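Local coordinates for sulfite dehydrogenase (Paracoccus pantotrophus, PDB 2XTS), which oxidises protein-bound sulfane sulfur at a molybdenum cofactor and, as the SoxCD complex, passes the electrons on to the haem c of its cytochrome subunit, at the interface of chains A and C and the interface of chains A and B. Numbering follows the deposited sequence. Chains: chain A/B, Sulfite dehydrogenase; chain C, Cytochrome.

Contact 1: the interface of chains A and C. Residues chain A 256, 259, 261, 263, 294, 362, 369; chain C 151, 156.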
loop_
_atom_site.group_PDB
_atom_site.type_symbol
_atom_site.label_atom_id
_atom_site.label_comp_id
_atom_site.label_asym_id
_atom_site.label_seq_id
_atom_site.Cartn_x
_atom_site.Cartn_y
_atom_site.Cartn_z
ATOM N N ARG A 256 -26.366 1.733 -25.055
ATOM C CA ARG A 256 -25.046 2.285 -25.278
ATOM C C ARG A 256 -24.002 1.174 -25.271
ATOM O O ARG A 256 -24.048 0.301 -24.396
ATOM C CB ARG A 256 -24.676 3.316 -24.220
ATOM C CG ARG A 256 -25.523 4.551 -24.209
ATOM C CD ARG A 256 -25.228 5.381 -22.994
ATOM N NE ARG A 256 -25.896 6.674 -22.979
ATOM C CZ ARG A 256 -26.035 7.418 -21.887
ATOM N NH1 ARG A 256 -25.584 6.972 -20.724
ATOM N NH2 ARG A 256 -26.621 8.607 -21.946
ATOM N N THR A 259 -19.078 2.330 -23.387
ATOM C CA THR A 259 -19.105 3.326 -22.324
ATOM C C THR A 259 -17.877 3.035 -21.495
ATOM O O THR A 259 -17.901 2.321 -20.497
ATOM C CB THR A 259 -20.421 3.282 -21.523
ATOM O OG1 THR A 259 -20.707 1.916 -21.140
ATOM C CG2 THR A 259 -21.548 3.796 -22.406
ATOM N N VAL A 261 -15.427 5.344 -20.109
ATOM C CA VAL A 261 -15.013 6.171 -18.975
ATOM C C VAL A 261 -15.976 6.059 -17.799
ATOM O O VAL A 261 -17.194 5.901 -17.957
ATOM C CB VAL A 261 -14.732 7.673 -19.316
ATOM C CG1 VAL A 261 -13.758 8.290 -18.302
ATOM C CG2 VAL A 261 -14.123 7.848 -20.662
ATOM N N ASP A 263 -17.486 8.075 -14.715
ATOM C CA ASP A 263 -17.737 9.483 -14.423
ATOM C C ASP A 263 -17.519 9.832 -12.937
ATOM O O ASP A 263 -17.456 8.956 -12.064
ATOM C CB ASP A 263 -19.165 9.847 -14.847
ATOM C CG ASP A 263 -19.386 9.770 -16.351
ATOM O OD1 ASP A 263 -18.452 10.048 -17.130
ATOM O OD2 ASP A 263 -20.524 9.447 -16.741
ATOM N N ASN A 294 -12.577 11.259 -15.703
ATOM C CA ASN A 294 -12.379 12.396 -16.593
ATOM C C ASN A 294 -11.340 13.406 -16.098
ATOM O O ASN A 294 -11.171 14.456 -16.709
ATOM C CB ASN A 294 -13.729 13.071 -16.865
ATOM C CG ASN A 294 -14.625 12.245 -17.774
ATOM O OD1 ASN A 294 -15.775 11.925 -17.425
ATOM N ND2 ASN A 294 -14.104 11.869 -18.906
ATOM N N ARG A 362 -31.661 7.715 -18.331
ATOM C CA ARG A 362 -31.318 6.324 -18.649
ATOM C C ARG A 362 -32.343 5.279 -18.286
ATOM O O ARG A 362 -32.193 4.131 -18.673
ATOM C CB ARG A 362 -30.056 5.940 -17.896
ATOM C CG ARG A 362 -28.848 6.773 -18.223
ATOM C CD ARG A 362 -27.691 6.333 -17.400
ATOM N NE ARG A 362 -26.525 7.167 -17.468
ATOM C CZ ARG A 362 -25.395 6.849 -16.866
ATOM N NH1 ARG A 362 -25.289 5.681 -16.223
ATOM N NH2 ARG A 362 -24.386 7.698 -16.874
ATOM N N HIS A 369 -22.444 1.871 -14.582
ATOM C CA HIS A 369 -22.234 3.313 -14.560
ATOM C C HIS A 369 -23.184 4.090 -13.646
ATOM O O HIS A 369 -23.586 5.203 -13.954
ATOM C CB HIS A 369 -22.217 3.890 -15.975
ATOM C CG HIS A 369 -21.118 3.324 -16.822
ATOM N ND1 HIS A 369 -19.803 3.735 -16.713
ATOM C CD2 HIS A 369 -21.134 2.379 -17.795
ATOM C CE1 HIS A 369 -19.054 3.034 -17.553
ATOM N NE2 HIS A 369 -19.837 2.214 -18.234
ATOM N N ARG C 151 -22.702 10.045 -23.824
ATOM C CA ARG C 151 -22.775 10.873 -22.630
ATOM C C ARG C 151 -22.261 12.280 -22.892
ATOM O O ARG C 151 -22.776 13.229 -22.308
ATOM C CB ARG C 151 -21.982 10.238 -21.508
ATOM C CG ARG C 151 -22.713 9.084 -20.886
ATOM C CD ARG C 151 -21.879 8.428 -19.774
ATOM N NE ARG C 151 -20.786 7.636 -20.345
ATOM C CZ ARG C 151 -19.850 7.020 -19.636
ATOM N NH1 ARG C 151 -19.871 7.126 -18.312
ATOM N NH2 ARG C 151 -18.940 6.277 -20.254
ATOM N N TYR C 156 -23.105 15.111 -20.144
ATOM C CA TYR C 156 -22.061 16.009 -19.688
ATOM C C TYR C 156 -22.483 17.482 -19.751
ATOM O O TYR C 156 -22.247 18.206 -18.810
ATOM C CB TYR C 156 -20.743 15.753 -20.425
ATOM C CG TYR C 156 -20.124 14.376 -20.202
ATOM C CD1 TYR C 156 -20.600 13.491 -19.237
ATOM C CD2 TYR C 156 -19.058 13.969 -20.977
ATOM C CE1 TYR C 156 -20.000 12.243 -19.063
ATOM C CE2 TYR C 156 -18.472 12.714 -20.819
ATOM C CZ TYR C 156 -18.942 11.860 -19.850
ATOM O OH TYR C 156 -18.359 10.614 -19.678
#

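Contact 2: the interface of chains A and C. Residues chain A 250, 254, 256; chain C 147, 150.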
loop_
_atom_site.group_PDB
_atom_site.type_symbol
_atom_site.label_atom_id
_atom_site.label_comp_id
_atom_site.label_asym_id
_atom_site.label_seq_id
_atom_site.Cartn_x
_atom_site.Cartn_y
_atom_site.Cartn_z
ATOM N N MET A 250 -31.020 1.366 -22.496
ATOM C CA MET A 250 -31.660 2.681 -22.363
ATOM C C MET A 250 -33.177 2.551 -22.493
ATOM O O MET A 250 -33.678 1.506 -22.879
ATOM C CB MET A 250 -31.079 3.624 -23.396
ATOM C CG MET A 250 -29.587 3.816 -23.227
ATOM S SD MET A 250 -29.151 4.827 -21.801
ATOM C CE MET A 250 -29.583 6.482 -22.375
ATOM N N ARG A 254 -32.791 0.448 -27.041
ATOM C CA ARG A 254 -31.439 0.457 -27.566
ATOM C C ARG A 254 -30.481 0.520 -26.381
ATOM O O ARG A 254 -30.891 0.841 -25.266
ATOM C CB ARG A 254 -31.215 1.616 -28.517
ATOM C CG ARG A 254 -32.078 1.507 -29.769
ATOM C CD ARG A 254 -31.727 2.582 -30.810
ATOM N NE ARG A 254 -31.741 3.921 -30.226
ATOM C CZ ARG A 254 -30.921 4.926 -30.545
ATOM N NH1 ARG A 254 -29.959 4.779 -31.455
ATOM N NH2 ARG A 254 -31.048 6.091 -29.922
ATOM N N ARG A 256 -26.366 1.733 -25.055
ATOM C CA ARG A 256 -25.046 2.285 -25.278
ATOM C C ARG A 256 -24.002 1.174 -25.271
ATOM O O ARG A 256 -24.048 0.301 -24.396
ATOM C CB ARG A 256 -24.676 3.316 -24.220
ATOM C CG ARG A 256 -25.523 4.551 -24.209
ATOM C CD ARG A 256 -25.228 5.381 -22.994
ATOM N NE ARG A 256 -25.896 6.674 -22.979
ATOM C CZ ARG A 256 -26.035 7.418 -21.887
ATOM N NH1 ARG A 256 -25.584 6.972 -20.724
ATOM N NH2 ARG A 256 -26.621 8.607 -21.946
ATOM N N TYR C 147 -25.450 1.787 -29.802
ATOM C CA TYR C 147 -24.807 2.982 -30.336
ATOM C C TYR C 147 -23.656 3.366 -29.425
ATOM O O TYR C 147 -23.737 3.153 -28.204
ATOM C CB TYR C 147 -25.820 4.114 -30.493
ATOM C CG TYR C 147 -26.598 4.509 -29.244
ATOM C CD1 TYR C 147 -27.806 3.912 -28.939
ATOM C CD2 TYR C 147 -26.172 5.544 -28.429
ATOM C CE1 TYR C 147 -28.552 4.308 -27.843
ATOM C CE2 TYR C 147 -26.910 5.940 -27.324
ATOM C CZ TYR C 147 -28.105 5.324 -27.037
ATOM O OH TYR C 147 -28.861 5.714 -25.958
ATOM N N ASP C 150 -22.683 8.206 -25.888
ATOM C CA ASP C 150 -23.048 9.598 -26.219
ATOM C C ASP C 150 -23.275 10.439 -24.962
ATOM O O ASP C 150 -23.954 11.453 -25.018
ATOM C CB ASP C 150 -24.303 9.633 -27.112
ATOM C CG ASP C 150 -25.538 9.159 -26.391
ATOM O OD1 ASP C 150 -25.432 8.532 -25.310
ATOM O OD2 ASP C 150 -26.644 9.405 -26.919
#

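Contact 3: the interface of chains A and B. Residues chain A 81-82, 85-86; chain B 7, 14.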
loop_
_atom_site.group_PDB
_atom_site.type_symbol
_atom_site.label_atom_id
_atom_site.label_comp_id
_atom_site.label_asym_id
_atom_site.label_seq_id
_atom_site.Cartn_x
_atom_site.Cartn_y
_atom_site.Cartn_z
ATOM N N GLU A 81 -3.414 -19.234 -11.348
ATOM C CA GLU A 81 -2.018 -19.245 -11.006
ATOM C C GLU A 81 -1.148 -19.329 -12.249
ATOM O O GLU A 81 -1.149 -20.325 -12.969
ATOM C CB GLU A 81 -1.718 -20.430 -10.099
ATOM C CG GLU A 81 -0.238 -20.503 -9.728
ATOM C CD GLU A 81 0.153 -21.719 -8.952
ATOM O OE1 GLU A 81 -0.038 -21.721 -7.734
ATOM O OE2 GLU A 81 0.680 -22.658 -9.566
ATOM N N LEU A 82 -0.408 -18.270 -12.496
ATOM C CA LEU A 82 0.404 -18.127 -13.700
ATOM C C LEU A 82 1.808 -17.672 -13.294
ATOM O O LEU A 82 2.030 -16.524 -12.906
ATOM C CB LEU A 82 -0.238 -17.134 -14.667
ATOM C CG LEU A 82 0.463 -16.891 -16.014
ATOM C CD1 LEU A 82 0.727 -18.203 -16.719
ATOM C CD2 LEU A 82 -0.398 -15.942 -16.857
ATOM N N GLN A 85 7.634 -17.894 -15.147
ATOM C CA GLN A 85 8.270 -18.826 -16.084
ATOM C C GLN A 85 7.330 -19.244 -17.206
ATOM O O GLN A 85 7.732 -19.359 -18.368
ATOM C CB GLN A 85 8.731 -20.082 -15.362
ATOM C CG GLN A 85 10.015 -19.950 -14.568
ATOM C CD GLN A 85 9.865 -19.405 -13.173
ATOM O OE1 GLN A 85 8.786 -18.945 -12.765
ATOM N NE2 GLN A 85 10.951 -19.484 -12.413
ATOM N N ASP A 86 6.061 -19.480 -16.871
ATOM C CA ASP A 86 5.069 -19.905 -17.858
ATOM C C ASP A 86 4.441 -18.759 -18.662
ATOM O O ASP A 86 3.863 -18.980 -19.726
ATOM C CB ASP A 86 3.959 -20.665 -17.132
ATOM C CG ASP A 86 4.387 -22.037 -16.643
ATOM O OD1 ASP A 86 5.465 -22.529 -17.063
ATOM O OD2 ASP A 86 3.627 -22.608 -15.831
ATOM N N LEU B 7 4.036 -23.835 -24.460
ATOM C CA LEU B 7 3.309 -22.953 -23.518
ATOM C C LEU B 7 2.302 -22.047 -24.229
ATOM O O LEU B 7 1.448 -21.422 -23.587
ATOM C CB LEU B 7 4.259 -22.115 -22.653
ATOM C CG LEU B 7 4.779 -22.826 -21.408
ATOM C CD1 LEU B 7 5.979 -22.116 -20.873
ATOM C CD2 LEU B 7 3.713 -22.959 -20.314
ATOM N N TRP B 14 -4.854 -23.436 -16.840
ATOM C CA TRP B 14 -5.395 -22.151 -16.422
ATOM C C TRP B 14 -6.227 -21.467 -17.491
ATOM O O TRP B 14 -6.940 -20.508 -17.193
ATOM C CB TRP B 14 -4.275 -21.249 -15.928
ATOM C CG TRP B 14 -3.174 -20.979 -16.902
ATOM C CD1 TRP B 14 -3.134 -20.034 -17.889
ATOM C CD2 TRP B 14 -1.914 -21.637 -16.933
ATOM N NE1 TRP B 14 -1.923 -20.080 -18.540
ATOM C CE2 TRP B 14 -1.161 -21.067 -17.975
ATOM C CE3 TRP B 14 -1.363 -22.710 -16.226
ATOM C CZ2 TRP B 14 0.132 -21.517 -18.306
ATOM C CZ3 TRP B 14 -0.050 -23.141 -16.545
ATOM C CH2 TRP B 14 0.670 -22.538 -17.571
HETATM O O HOH W 1 1.490 -19.695 -21.284
#

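Contact 1: the interface of chains A and C
The backbone carbonyl of A:Val261, in an extended loop stretch, points at C:Arg151, which opens the short helix 151-154 of the cytochrome. The guanidinium arrives end-on and grips this one oxygen with both terminal nitrogens: NH2 of C:Arg151 lies 2.9 Å from A:Val261 O, in the carbonyl plane and on a lone pair, whereas NH1, at 3.0 Å, is tilted from that plane. Both bonds run nearly within the guanidinium plane, which fixes its rotation. A bend at chi3 (-74°) in the otherwise extended arginine turns the group toward the loop. C:Arg151 NH1 also forms a salt bridge to A:Asp263 OD2 at 2.9 Å, meeting the carboxylate from above its plane. The other carboxylate oxygen, A:Asp263 OD1, accepts from the phenol OH of C:Tyr156 at 2.6 Å through its syn lone pair, and ring and carboxylate planes stand 79° apart. A:Asp263 therefore joins two cytochrome side chains, one on each oxygen. Around the arginine, A:His369 ND1 comes to 3.7 Å from C:Arg151 NH1, and the guanidinium of A:Arg256 lays a face against the CG methylene. A:Arg362, which brushes the arginine's CD with NH2, donates from NH1 to A:His369 O at 2.9 Å, a bond that probably steadies the histidine's backbone. Together, the bonds seat the 151-159 segment of the cytochrome on the molybdenum subunit and contribute to holding the two subunits together.

Contact 2: the interface of chains A and C
One face of the A:Arg254 guanidinium lies over the phenol ring of C:Tyr147, with CE1 3.6 Å above the guanidinium plane and over its centre; the two planes are only 24° apart. At the ring's edge, in plane, sit A:Arg254 CB and C:Asp150 OD1. A:Arg256 approaches differently: its guanidinium is almost perpendicular to the ring (88°), and the methylene CG makes the contact, 3.7 Å from C:Tyr147 CE2. A:Met250 CE lies 3.5 Å above one face of the A:Arg256 guanidinium, toward its rim. The tyrosine reaches this site with CG placed between its backbone N and carbonyl carbon (chi1 56°), while its backbone forms a parallel beta bridge with A:Arg256, pairing strand 146-148 of the cytochrome with strand 255-257. C:Tyr147 OH lies against A:Met250, 3.4 Å from its CG. With an alanine here in place of C:Tyr147, the A:Arg254 guanidinium would probably lose its flat partner and be free to turn, and a gap would open beside A:Met250 and the A:Arg256 CG methylene. C:Asp150 makes a salt bridge, which as a hydrogen bond is weak, with the extended A:Arg256, carboxylate and guanidinium planes steeply inclined: the inner nitrogen NE of A:Arg256 stands 3.0 Å from C:Asp150 OD1.

Contact 3: the interface of chains A and B
B:Trp14 and A:Leu82 form the close-packed part of this patch of the two-fold interface between the molybdenum subunits. A:Leu82 CD1, a methyl, sits over one face of the indole, 3.4 Å above its plane but offset toward the rim, and its distance to B:Trp14 CE2 is 3.7 Å. The side chains cross at about a right angle, and CD1 is the branch that touches. A chi1 of 58° sets the indole between the tryptophan's own backbone N and carbonyl carbon, from where it extends across to A:Leu82 and A:Asp86. The carboxylate of A:Asp86 is turned only 16° from the indole plane, and its OD2 lies 3.4 Å from B:Trp14 CH2, beyond that rim and displaced from the ring plane to the same side as A:Leu82 CD1, not over the ring centre. From B:Leu7, on helix 6-9, the methyl CD2 reaches A:Asp86 OD1 at 3.7 Å, so the aspartate is touched by both partner residues, and chain B buries 57 Å² of it. The looser part runs through water and longer contacts. Merely 2 Å² of A:Gln85 is buried, and A:Glu81 meets the indole through its backbone O, 4.0 Å from B:Trp14 CE3, rather than through its carboxylate. Between the backbones of A:Asp86 and B:Leu7 a water spans the separation, lying at the indole edge and in its plane: water 1 stands 2.9 Å from A:Asp86 O and equally 2.9 Å from B:Leu7 O.

Contacts 1 and 2 are neighbouring parts of the same A–C interface, with C-alpha centres about 10 Å apart, and they share A:Arg256, whose side chain serves both. The cytochrome segment from strand 146-148 to helix 156-159 thus runs continuously across both. Contact 3 lies about 36 Å from contact 1 and 39 Å from contact 2, between C-alpha centres, and belongs to the two-fold A–B interface. These patches thus lie on well-separated parts of chain A, which suggests that cytochrome binding and A–B pairing use different surfaces, in keeping with the deposited two-plus-two assembly and the dimerisation domain of the family.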